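Local coordinates for protein glycerophosphodiester phosphodiesterase (Parabacteroides distasonis, PDB 3NO3) that belongs to the glycerophosphodiester phosphodiesterase family, has a TIM-barrel fold and carries a bound magnesium ion, at residues R11-T16 with L225-Q230. Sequence-based numbering, arbitrary orientation. Where two conformers were deposited one is given.
Sequences RGYWKT and LPEETQ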
# COMPACT_ATOMS: atom_id res chain seq x y z
N ARG A 11 6.04 -0.66 3.06
CA ARG A 11 6.48 -2.04 3.46
C ARG A 11 6.54 -2.22 4.98
O ARG A 11 7.28 -3.06 5.48
CB ARG A 11 7.81 -2.43 2.78
CG ARG A 11 7.71 -2.30 1.25
CD ARG A 11 8.97 -2.57 0.49
NE ARG A 11 8.80 -2.17 -0.91
CZ ARG A 11 9.75 -2.24 -1.86
NH1 ARG A 11 10.95 -2.74 -1.62
NH2 ARG A 11 9.48 -1.84 -3.07
N GLY A 12 5.78 -1.41 5.70
CA GLY A 12 5.85 -1.29 7.15
C GLY A 12 7.07 -0.53 7.59
O GLY A 12 7.86 -0.06 6.78
N TYR A 13 7.22 -0.39 8.91
CA TYR A 13 8.41 0.30 9.39
C TYR A 13 9.54 -0.71 9.43
O TYR A 13 9.73 -1.42 10.42
CB TYR A 13 8.20 0.98 10.74
CG TYR A 13 9.32 1.90 11.22
CD1 TYR A 13 10.33 2.40 10.37
CD2 TYR A 13 9.33 2.34 12.54
CE1 TYR A 13 11.30 3.26 10.83
CE2 TYR A 13 10.31 3.22 13.00
CZ TYR A 13 11.29 3.68 12.13
OH TYR A 13 12.25 4.56 12.57
N TRP A 14 10.29 -0.75 8.33
CA TRP A 14 11.35 -1.71 8.12
C TRP A 14 12.75 -1.17 8.37
O TRP A 14 13.62 -1.98 8.65
CB TRP A 14 11.26 -2.36 6.75
CG TRP A 14 11.50 -1.46 5.61
CD1 TRP A 14 10.56 -0.73 4.96
CD2 TRP A 14 12.74 -1.21 4.94
NE1 TRP A 14 11.13 -0.01 3.97
CE2 TRP A 14 12.47 -0.29 3.91
CE3 TRP A 14 14.04 -1.68 5.10
CZ2 TRP A 14 13.46 0.21 3.06
CZ3 TRP A 14 15.04 -1.19 4.24
CH2 TRP A 14 14.74 -0.25 3.24
N LYS A 15 12.97 0.15 8.32
CA LYS A 15 14.28 0.76 8.57
C LYS A 15 14.48 1.03 10.06
O LYS A 15 14.65 2.17 10.52
CB LYS A 15 14.45 2.03 7.72
CG LYS A 15 14.72 1.71 6.22
CD LYS A 15 15.12 2.96 5.42
CE LYS A 15 16.57 3.46 5.71
NZ LYS A 15 17.58 2.49 5.24
N THR A 16 14.46 -0.06 10.81
CA THR A 16 14.55 -0.02 12.26
C THR A 16 15.05 -1.41 12.73
O THR A 16 14.81 -2.43 12.05
CB THR A 16 13.21 0.40 12.91
OG1 THR A 16 13.44 0.69 14.30
CG2 THR A 16 12.08 -0.67 12.77
N LEU A 225 11.10 6.31 5.57
CA LEU A 225 11.56 7.00 6.79
C LEU A 225 10.36 7.66 7.48
O LEU A 225 10.30 8.89 7.57
CB LEU A 225 12.65 8.03 6.44
CG LEU A 225 13.97 7.48 5.84
CD1 LEU A 225 14.92 8.62 5.36
CD2 LEU A 225 14.71 6.61 6.83
N PRO A 226 9.39 6.84 7.97
CA PRO A 226 8.12 7.41 8.49
C PRO A 226 8.28 8.35 9.71
O PRO A 226 7.55 9.34 9.81
CB PRO A 226 7.30 6.17 8.85
CG PRO A 226 8.27 5.08 8.99
CD PRO A 226 9.35 5.38 8.00
N GLU A 227 9.20 8.05 10.61
CA GLU A 227 9.45 8.92 11.77
C GLU A 227 9.99 10.31 11.38
O GLU A 227 9.61 11.30 12.05
CB GLU A 227 10.39 8.26 12.79
CG GLU A 227 9.82 7.00 13.43
CD GLU A 227 10.54 6.60 14.72
OE1 GLU A 227 11.50 5.81 14.66
OE2 GLU A 227 10.09 7.02 15.80
N GLU A 228 10.81 10.41 10.32
CA GLU A 228 11.23 11.74 9.84
C GLU A 228 10.01 12.54 9.35
O GLU A 228 9.87 13.73 9.67
CB GLU A 228 12.32 11.66 8.75
CG GLU A 228 12.69 13.00 8.00
CD GLU A 228 13.54 13.99 8.79
OE1 GLU A 228 13.00 15.02 9.26
OE2 GLU A 228 14.76 13.77 8.89
N THR A 229 9.10 11.91 8.60
CA THR A 229 7.89 12.61 8.15
C THR A 229 7.00 13.08 9.31
O THR A 229 6.47 14.22 9.29
CB THR A 229 7.03 11.74 7.20
OG1 THR A 229 7.89 11.08 6.27
CG2 THR A 229 6.03 12.60 6.41
N GLN A 230 6.86 12.24 10.33
CA GLN A 230 6.12 12.60 11.54
C GLN A 230 6.74 13.80 12.26
O GLN A 230 6.02 14.70 12.71
CB GLN A 230 6.02 11.41 12.51
CG GLN A 230 5.09 10.24 12.04
CD GLN A 230 5.19 9.01 12.92
OE1 GLN A 230 6.29 8.65 13.37
NE2 GLN A 230 4.07 8.37 13.19
O HOH W 1 11.94 6.74 10.11
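Leu225, the N-cap residue of helix 226-236, meets Lys15 through one methyl: CD2 lies 3.8 Å from Lys15 CE and nearly as close to CD. The lysine chain is bent near its end, and its CD and CE methylenes lie against the leucine. Lys15 is also the centre of an inverse gamma turn, and Leu225 also packs on Met210 of helix 207-216. Pro226, the first helical residue, places its ring over one face of Tyr13. Its CG stands 4.1 Å from the centroid of the Tyr13 ring and 27° off the normal, a CH-pi contact whose nearest ring atom is Tyr13 CD1, 3.7 Å from Pro226 CG. The tyrosine reaches the helix because its CG is anti to the backbone N (chi1 -171°); Thr16 CB lies against the opposite face, offset toward the rim. Glu227 then takes the phenol at the ring's edge: Tyr13 OH donates to Glu227 OE1 over 2.5 Å, a short bond using the anti lone pair of that oxygen. Carboxylate and ring planes are 74° apart, and Glu227 CG lies 3.5 Å from Tyr13 OH. A water weakly links Tyr13 OH to the backbone N of Glu227 in the helix's first turn. Further on, Gln230 NE2 hydrogen-bonds to Ile33 O, and Tyr13 also touches Ile33. The contact thus joins the loop after the first barrel strand, 6-9, to the start of the helix after the last, 220-223, where the barrel closes. Here one face of a buried tyrosine is covered by proline while its hydroxyl reaches an exposed acid, a partner that, if ionised, would probably polarise the phenol O-H and fix its direction.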